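Local coordinates for T9SS C-terminal target domain-containing protein (Bacteroides cellulosilyticus, PDB 5JVK) that probably hydrolyses O-glycosidic bonds as a family 39 glycoside hydrolase of a gut symbiont, at residues 188-201 and 226-240. Sequence-based numbering, arbitrary orientation.
Sequences IPFPTTEESRLGCA and YADPVKDYLPLLKVV. With SO4 (sulfate ion), chain E.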
ATOM      1  N   ILE A 188      20.275  19.798  15.230  1.00 49.13           N
ATOM      2  CA  ILE A 188      19.031  19.148  14.774  1.00 48.24           C
ATOM      3  C   ILE A 188      18.946  17.698  15.269  1.00 47.82           C
ATOM      4  O   ILE A 188      19.970  17.123  15.636  1.00 48.42           O
ATOM      5  CB  ILE A 188      18.930  19.174  13.226  1.00 47.53           C
ATOM      6  CG1 ILE A 188      20.219  18.642  12.573  1.00 46.90           C
ATOM      7  CG2 ILE A 188      18.642  20.589  12.736  1.00 47.47           C
ATOM      8  CD1 ILE A 188      20.150  18.531  11.065  1.00 46.34           C
ATOM      9  N   PRO A 189      17.735  17.092  15.269  1.00 47.65           N
ATOM     10  CA  PRO A 189      17.620  15.671  15.642  1.00 47.32           C
ATOM     11  C   PRO A 189      18.056  14.745  14.489  1.00 47.12           C
ATOM     12  O   PRO A 189      17.246  14.018  13.907  1.00 48.01           O
ATOM     13  CB  PRO A 189      16.135  15.523  16.002  1.00 46.89           C
ATOM     14  CG  PRO A 189      15.450  16.538  15.156  1.00 47.11           C
ATOM     15  CD  PRO A 189      16.410  17.689  14.998  1.00 47.34           C
ATOM     16  N   PHE A 190      19.354  14.782  14.194  1.00 46.47           N
ATOM     17  CA  PHE A 190      19.950  14.120  13.032  1.00 45.78           C
ATOM     18  C   PHE A 190      21.473  14.220  13.194  1.00 46.59           C
ATOM     19  O   PHE A 190      21.977  15.306  13.493  1.00 46.86           O
ATOM     20  CB  PHE A 190      19.500  14.819  11.741  1.00 44.67           C
ATOM     21  CG  PHE A 190      19.899  14.103  10.479  1.00 43.66           C
ATOM     22  CD1 PHE A 190      19.068  13.137   9.920  1.00 43.02           C
ATOM     23  CD2 PHE A 190      21.096  14.410   9.833  1.00 43.02           C
ATOM     24  CE1 PHE A 190      19.427  12.481   8.751  1.00 42.62           C
ATOM     25  CE2 PHE A 190      21.460  13.756   8.662  1.00 42.68           C
ATOM     26  CZ  PHE A 190      20.624  12.791   8.121  1.00 42.70           C
ATOM     27  N   PRO A 191      22.211  13.102  13.020  1.00 47.37           N
ATOM     28  CA  PRO A 191      23.642  13.111  13.354  1.00 47.66           C
ATOM     29  C   PRO A 191      24.485  14.025  12.459  1.00 48.07           C
ATOM     30  O   PRO A 191      24.599  13.775  11.256  1.00 47.62           O
ATOM     31  CB  PRO A 191      24.054  11.644  13.171  1.00 47.87           C
ATOM     32  CG  PRO A 191      23.087  11.105  12.179  1.00 47.78           C
ATOM     33  CD  PRO A 191      21.788  11.793  12.484  1.00 47.67           C
ATOM     34  N   THR A 192      25.048  15.079  13.057  1.00 49.00           N
ATOM     35  CA  THR A 192      25.927  16.029  12.357  1.00 49.72           C
ATOM     36  C   THR A 192      27.396  16.025  12.827  1.00 50.71           C
ATOM     37  O   THR A 192      28.217  16.735  12.241  1.00 51.22           O
ATOM     38  CB  THR A 192      25.368  17.469  12.441  1.00 49.08           C
ATOM     39  OG1 THR A 192      25.127  17.821  13.808  1.00 48.22           O
ATOM     40  CG2 THR A 192      24.073  17.586  11.649  1.00 48.78           C
ATOM     41  N   THR A 193      27.736  15.242  13.859  1.00 51.29           N
ATOM     42  CA  THR A 193      29.135  15.109  14.306  1.00 52.49           C
ATOM     43  C   THR A 193      29.807  13.924  13.621  1.00 52.95           C
ATOM     44  O   THR A 193      29.135  12.974  13.214  1.00 53.77           O
ATOM     45  CB  THR A 193      29.262  14.933  15.840  1.00 52.74           C
ATOM     46  OG1 THR A 193      28.849  13.618  16.230  1.00 52.83           O
ATOM     47  CG2 THR A 193      28.435  15.977  16.585  1.00 53.02           C
ATOM     48  N   GLU A 194      31.133  13.981  13.512  1.00 53.56           N
ATOM     49  CA  GLU A 194      31.922  12.887  12.928  1.00 54.41           C
ATOM     50  C   GLU A 194      31.724  11.578  13.703  1.00 52.88           C
ATOM     51  O   GLU A 194      31.657  10.508  13.098  1.00 52.55           O
ATOM     52  CB  GLU A 194      33.415  13.249  12.886  1.00 56.17           C
ATOM     53  CG  GLU A 194      34.255  12.365  11.965  1.00 58.12           C
ATOM     54  CD  GLU A 194      35.750  12.458  12.234  1.00 59.52           C
ATOM     55  OE1 GLU A 194      36.225  13.518  12.697  1.00 60.58           O
ATOM     56  OE2 GLU A 194      36.458  11.461  11.975  1.00 60.06           O
ATOM     57  N   GLU A 195      31.623  11.679  15.029  1.00 51.82           N
ATOM     58  CA  GLU A 195      31.399  10.518  15.897  1.00 51.76           C
ATOM     59  C   GLU A 195      30.021   9.891  15.670  1.00 51.68           C
ATOM     60  O   GLU A 195      29.911   8.671  15.527  1.00 51.78           O
ATOM     61  CB  GLU A 195      31.542  10.909  17.377  1.00 51.49           C
ATOM     62  CG  GLU A 195      31.694   9.722  18.329  1.00 51.31           C
ATOM     63  CD  GLU A 195      31.284  10.019  19.766  1.00 51.63           C
ATOM     64  OE1 GLU A 195      31.041  11.194  20.119  1.00 52.24           O
ATOM     65  OE2 GLU A 195      31.205   9.058  20.560  1.00 50.97           O
ATOM     66  N   SER A 196      28.983  10.729  15.646  1.00 51.01           N
ATOM     67  CA  SER A 196      27.595  10.260  15.530  1.00 50.50           C
ATOM     68  C   SER A 196      27.249   9.716  14.142  1.00 49.97           C
ATOM     69  O   SER A 196      26.441   8.792  14.026  1.00 49.42           O
ATOM     70  CB  SER A 196      26.619  11.374  15.912  1.00 50.74           C
ATOM     71  OG  SER A 196      26.767  12.499  15.065  1.00 51.12           O
ATOM     72  N   ARG A 197      27.843  10.296  13.099  1.00 49.01           N
ATOM     73  CA  ARG A 197      27.738   9.747  11.743  1.00 49.11           C
ATOM     74  C   ARG A 197      28.330   8.344  11.656  1.00 50.03           C
ATOM     75  O   ARG A 197      27.749   7.459  11.024  1.00 50.97           O
ATOM     76  CB  ARG A 197      28.445  10.643  10.730  1.00 48.63           C
ATOM     77  CG  ARG A 197      27.746  11.965  10.474  1.00 48.60           C
ATOM     78  CD  ARG A 197      28.648  12.915   9.710  1.00 49.11           C
ATOM     79  NE  ARG A 197      28.187  14.296   9.801  1.00 49.77           N
ATOM     80  CZ  ARG A 197      28.867  15.357   9.368  1.00 50.68           C
ATOM     81  NH1 ARG A 197      30.062  15.224   8.790  1.00 51.11           N
ATOM     82  NH2 ARG A 197      28.346  16.572   9.511  1.00 51.54           N
ATOM     83  N   LEU A 198      29.490   8.159  12.285  1.00 50.59           N
ATOM     84  CA  LEU A 198      30.151   6.854  12.349  1.00 50.41           C
ATOM     85  C   LEU A 198      29.311   5.853  13.146  1.00 49.10           C
ATOM     86  O   LEU A 198      29.164   4.699  12.741  1.00 49.52           O
ATOM     87  CB  LEU A 198      31.546   6.984  12.974  1.00 51.29           C
ATOM     88  CG  LEU A 198      32.509   5.816  12.722  1.00 51.47           C
ATOM     89  CD1 LEU A 198      33.116   5.917  11.329  1.00 51.74           C
ATOM     90  CD2 LEU A 198      33.604   5.771  13.779  1.00 51.45           C
ATOM     91  N   GLY A 199      28.767   6.305  14.276  1.00 47.63           N
ATOM     92  CA  GLY A 199      27.901   5.483  15.118  1.00 47.48           C
ATOM     93  C   GLY A 199      26.637   5.024  14.420  1.00 47.51           C
ATOM     94  O   GLY A 199      26.214   3.882  14.592  1.00 48.70           O
ATOM     95  N   CYS A 200      26.039   5.924  13.637  1.00 47.18           N
ATOM     96  CA  CYS A 200      24.861   5.616  12.817  1.00 45.96           C
ATOM     97  C   CYS A 200      25.196   4.596  11.732  1.00 45.11           C
ATOM     98  O   CYS A 200      24.445   3.639  11.524  1.00 45.20           O
ATOM     99  CB  CYS A 200      24.314   6.896  12.169  1.00 46.63           C
ATOM    100  SG  CYS A 200      22.709   6.730  11.348  1.00 46.26           S
ATOM    101  N   ALA A 201      26.325   4.809  11.056  1.00 43.99           N
ATOM    102  CA  ALA A 201      26.798   3.913   9.994  1.00 43.46           C
ATOM    103  C   ALA A 201      27.078   2.495  10.481  1.00 43.42           C
ATOM    104  O   ALA A 201      26.664   1.527   9.840  1.00 43.70           O
ATOM    105  CB  ALA A 201      28.039   4.492   9.333  1.00 43.30           C
ATOM    106  N   TYR A 226      13.957  18.519   8.560  1.00 36.36           N
ATOM    107  CA  TYR A 226      14.941  19.240   9.392  1.00 37.36           C
ATOM    108  C   TYR A 226      16.399  19.202   8.885  1.00 38.26           C
ATOM    109  O   TYR A 226      17.136  20.169   9.085  1.00 38.10           O
ATOM    110  CB  TYR A 226      14.878  18.767  10.863  1.00 37.80           C
ATOM    111  CG  TYR A 226      14.621  17.280  11.067  1.00 38.27           C
ATOM    112  CD1 TYR A 226      15.640  16.343  10.901  1.00 38.40           C
ATOM    113  CD2 TYR A 226      13.351  16.813  11.431  1.00 38.40           C
ATOM    114  CE1 TYR A 226      15.403  14.987  11.086  1.00 38.73           C
ATOM    115  CE2 TYR A 226      13.105  15.459  11.613  1.00 38.56           C
ATOM    116  CZ  TYR A 226      14.133  14.551  11.441  1.00 38.63           C
ATOM    117  OH  TYR A 226      13.899  13.210  11.623  1.00 38.85           O
ATOM    118  N   ALA A 227      16.807  18.100   8.249  1.00 39.21           N
ATOM    119  CA  ALA A 227      18.166  17.956   7.703  1.00 39.13           C
ATOM    120  C   ALA A 227      18.265  18.459   6.260  1.00 40.17           C
ATOM    121  O   ALA A 227      17.501  18.025   5.396  1.00 40.44           O
ATOM    122  CB  ALA A 227      18.606  16.503   7.774  1.00 38.74           C
ATOM    123  N   ASP A 228      19.210  19.367   6.010  1.00 41.25           N
ATOM    124  CA  ASP A 228      19.496  19.865   4.657  1.00 41.40           C
ATOM    125  C   ASP A 228      20.104  18.737   3.805  1.00 42.03           C
ATOM    126  O   ASP A 228      20.947  17.985   4.301  1.00 42.19           O
ATOM    127  CB  ASP A 228      20.464  21.057   4.718  1.00 41.15           C
ATOM    128  CG  ASP A 228      20.762  21.649   3.346  1.00 41.26           C
ATOM    129  OD1 ASP A 228      19.902  22.373   2.806  1.00 42.14           O
ATOM    130  OD2 ASP A 228      21.860  21.395   2.806  1.00 41.05           O
ATOM    131  N   PRO A 229      19.669  18.605   2.531  1.00 42.17           N
ATOM    132  CA  PRO A 229      20.228  17.585   1.634  1.00 42.54           C
ATOM    133  C   PRO A 229      21.759  17.593   1.496  1.00 43.57           C
ATOM    134  O   PRO A 229      22.390  16.543   1.639  1.00 44.14           O
ATOM    135  CB  PRO A 229      19.570  17.910   0.289  1.00 42.27           C
ATOM    136  CG  PRO A 229      18.259  18.505   0.654  1.00 41.94           C
ATOM    137  CD  PRO A 229      18.479  19.251   1.939  1.00 41.80           C
ATOM    138  N   VAL A 230      22.341  18.763   1.236  1.00 44.05           N
ATOM    139  CA  VAL A 230      23.776  18.873   0.945  1.00 44.90           C
ATOM    140  C   VAL A 230      24.624  19.016   2.213  1.00 45.91           C
ATOM    141  O   VAL A 230      25.639  18.333   2.356  1.00 45.99           O
ATOM    142  CB  VAL A 230      24.063  20.047  -0.022  1.00 44.96           C
ATOM    143  CG1 VAL A 230      25.556  20.152  -0.333  1.00 44.89           C
ATOM    144  CG2 VAL A 230      23.259  19.875  -1.308  1.00 45.04           C
ATOM    145  N   LYS A 231      24.212  19.899   3.120  1.00 46.91           N
ATOM    146  CA  LYS A 231      25.015  20.247   4.304  1.00 47.65           C
ATOM    147  C   LYS A 231      24.903  19.263   5.470  1.00 46.62           C
ATOM    148  O   LYS A 231      25.865  19.103   6.217  1.00 46.74           O
ATOM    149  CB  LYS A 231      24.670  21.658   4.796  1.00 49.24           C
ATOM    150  CG  LYS A 231      25.050  22.759   3.819  1.00 50.62           C
ATOM    151  CD  LYS A 231      24.637  24.129   4.330  1.00 52.15           C
ATOM    152  CE  LYS A 231      24.885  25.202   3.281  1.00 53.22           C
ATOM    153  NZ  LYS A 231      24.450  26.547   3.743  1.00 53.86           N
ATOM    154  N   ASP A 232      23.737  18.633   5.640  1.00 46.02           N
ATOM    155  CA  ASP A 232      23.496  17.702   6.758  1.00 44.80           C
ATOM    156  C   ASP A 232      23.411  16.240   6.323  1.00 43.08           C
ATOM    157  O   ASP A 232      24.121  15.390   6.869  1.00 43.26           O
ATOM    158  CB  ASP A 232      22.218  18.087   7.516  1.00 45.18           C
ATOM    159  CG  ASP A 232      22.297  19.469   8.154  1.00 45.64           C
ATOM    160  OD1 ASP A 232      23.406  19.922   8.511  1.00 46.23           O
ATOM    161  OD2 ASP A 232      21.233  20.106   8.304  1.00 46.12           O
ATOM    162  N   TYR A 233      22.551  15.950   5.348  1.00 41.36           N
ATOM    163  CA  TYR A 233      22.271  14.565   4.950  1.00 39.48           C
ATOM    164  C   TYR A 233      23.428  13.898   4.196  1.00 39.26           C
ATOM    165  O   TYR A 233      23.805  12.774   4.524  1.00 39.63           O
ATOM    166  CB  TYR A 233      20.986  14.482   4.115  1.00 38.31           C
ATOM    167  CG  TYR A 233      20.439  13.076   3.994  1.00 36.89           C
ATOM    168  CD1 TYR A 233      19.421  12.624   4.837  1.00 36.50           C
ATOM    169  CD2 TYR A 233      20.947  12.188   3.043  1.00 36.13           C
ATOM    170  CE1 TYR A 233      18.924  11.333   4.732  1.00 35.98           C
ATOM    171  CE2 TYR A 233      20.460  10.897   2.934  1.00 35.87           C
ATOM    172  CZ  TYR A 233      19.452  10.475   3.780  1.00 35.84           C
ATOM    173  OH  TYR A 233      18.964   9.199   3.659  1.00 35.01           O
ATOM    174  N   LEU A 234      23.976  14.576   3.192  1.00 39.37           N
ATOM    175  CA  LEU A 234      25.028  13.988   2.348  1.00 40.07           C
ATOM    176  C   LEU A 234      26.308  13.591   3.118  1.00 41.74           C
ATOM    177  O   LEU A 234      26.888  12.547   2.821  1.00 41.95           O
ATOM    178  CB  LEU A 234      25.348  14.899   1.149  1.00 39.59           C
ATOM    179  CG  LEU A 234      26.372  14.424   0.107  1.00 39.22           C
ATOM    180  CD1 LEU A 234      26.067  13.022  -0.407  1.00 39.24           C
ATOM    181  CD2 LEU A 234      26.421  15.407  -1.052  1.00 39.07           C
ATOM    182  N   PRO A 235      26.750  14.411   4.099  1.00 43.66           N
ATOM    183  CA  PRO A 235      27.836  13.971   4.982  1.00 44.35           C
ATOM    184  C   PRO A 235      27.570  12.653   5.709  1.00 44.16           C
ATOM    185  O   PRO A 235      28.442  11.784   5.724  1.00 45.60           O
ATOM    186  CB  PRO A 235      27.948  15.120   5.985  1.00 44.90           C
ATOM    187  CG  PRO A 235      27.598  16.319   5.182  1.00 44.49           C
ATOM    188  CD  PRO A 235      26.560  15.873   4.186  1.00 44.23           C
ATOM    189  N   LEU A 236      26.385  12.516   6.299  1.00 43.77           N
ATOM    190  CA  LEU A 236      25.979  11.268   6.953  1.00 44.17           C
ATOM    191  C   LEU A 236      25.966  10.116   5.948  1.00 44.33           C
ATOM    192  O   LEU A 236      26.464   9.029   6.235  1.00 45.47           O
ATOM    193  CB  LEU A 236      24.601  11.432   7.616  1.00 44.31           C
ATOM    194  CG  LEU A 236      23.940  10.279   8.396  1.00 44.92           C
ATOM    195  CD1 LEU A 236      23.321   9.239   7.481  1.00 45.63           C
ATOM    196  CD2 LEU A 236      24.898   9.600   9.361  1.00 45.16           C
ATOM    197  N   LEU A 237      25.404  10.374   4.770  1.00 43.71           N
ATOM    198  CA  LEU A 237      25.292   9.379   3.702  1.00 42.98           C
ATOM    199  C   LEU A 237      26.653   8.901   3.174  1.00 43.34           C
ATOM    200  O   LEU A 237      26.812   7.718   2.857  1.00 43.80           O
ATOM    201  CB  LEU A 237      24.452   9.959   2.556  1.00 42.51           C
ATOM    202  CG  LEU A 237      24.029   9.074   1.383  1.00 42.25           C
ATOM    203  CD1 LEU A 237      23.198   7.888   1.862  1.00 41.81           C
ATOM    204  CD2 LEU A 237      23.272   9.912   0.352  1.00 42.10           C
ATOM    205  N   LYS A 238      27.622   9.817   3.086  1.00 43.20           N
ATOM    206  CA  LYS A 238      28.990   9.484   2.633  1.00 42.02           C
ATOM    207  C   LYS A 238      29.741   8.523   3.564  1.00 41.41           C
ATOM    208  O   LYS A 238      30.646   7.821   3.115  1.00 41.56           O
ATOM    209  CB  LYS A 238      29.825  10.757   2.417  1.00 41.48           C
ATOM    210  CG  LYS A 238      29.535  11.459   1.101  1.00 41.26           C
ATOM    211  CD  LYS A 238      30.274  12.781   0.977  1.00 40.75           C
ATOM    212  CE  LYS A 238      30.196  13.315  -0.447  1.00 40.36           C
ATOM    213  NZ  LYS A 238      30.658  14.723  -0.565  1.00 40.25           N
ATOM    214  N   VAL A 239      29.373   8.511   4.846  1.00 40.88           N
ATOM    215  CA  VAL A 239      29.913   7.557   5.820  1.00 40.75           C
ATOM    216  C   VAL A 239      29.097   6.257   5.806  1.00 40.66           C
ATOM    217  O   VAL A 239      29.674   5.171   5.769  1.00 41.10           O
ATOM    218  CB  VAL A 239      29.942   8.154   7.253  1.00 40.70           C
ATOM    219  CG1 VAL A 239      30.506   7.152   8.259  1.00 40.69           C
ATOM    220  CG2 VAL A 239      30.750   9.447   7.277  1.00 40.43           C
ATOM    221  N   VAL A 240      27.767   6.376   5.826  1.00 40.34           N
ATOM    222  CA  VAL A 240      26.864   5.210   5.908  1.00 39.93           C
ATOM    223  C   VAL A 240      26.948   4.280   4.690  1.00 39.38           C
ATOM    224  O   VAL A 240      26.973   3.060   4.854  1.00 39.63           O
ATOM    225  CB  VAL A 240      25.388   5.644   6.150  1.00 39.74           C
ATOM    226  CG1 VAL A 240      24.413   4.477   5.992  1.00 39.91           C
ATOM    227  CG2 VAL A 240      25.239   6.249   7.538  1.00 39.57           C
TER
HETATM  228  S   SO4 E 652      32.797  17.079  14.866  1.00 90.87           S
HETATM  229  O1  SO4 E 652      32.808  17.111  13.385  1.00 90.34           O
HETATM  230  O2  SO4 E 652      33.994  17.782  15.376  1.00 91.69           O
HETATM  231  O3  SO4 E 652      31.579  17.754  15.369  1.00 90.29           O
HETATM  232  O4  SO4 E 652      32.811  15.676  15.341  1.00 90.86           O
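Ala227 sets its CB squarely over the centre of the Phe190 ring, a CH-pi contact with 3.8 Å from that CB to the ring centroid. The opposite face of the ring is covered near its rim by CD of the next residue, Pro191. Chi1 of -172° swings the ring away from its own backbone N and in among Ala227, Tyr233 and Leu236. There Phe190 CZ comes 3.5 Å from Tyr233 CD1, the two rings inclined by 27° and offset, so that they meet at their rims rather than face on face, and the carbonyl O of Asp232 sits at the Phe190 edge. A serine in place of Phe190 would probably leave the Ala227 methyl without its aromatic face and open a gap beside Tyr233 and Leu236. Further out, Pro189 CG stands over the face of the Tyr226 ring, 4.1 Å from its centroid.

The enclosing fold is an eight-stranded beta/alpha barrel: helices 194-211 and 229-247 follow barrel strands 168-174 and 217-220, and the axes of 194-201 and 229-240 cross at -50°, with a closest approach of 8.7 Å. Between them Leu236 CD2 reaches Pro191 CG at 3.7 Å and also meets Arg197 and Cys200, while Ala201 CB packs on Val240. The Arg197 guanidinium lies flat on Pro235 CB, 3.5 Å from CZ to that carbon.

Behind this shell, Asp232 OD2 accepts from Asp228 N, and Asp228 N-caps helix 229-247, its OD2 accepting from Lys231 N. Tyr233 OH hydrogen-bonds to Leu220 O, at the end of barrel strand 217-220, tying its ring to the barrel wall, and Trp221 meets Phe190 edge-to-face.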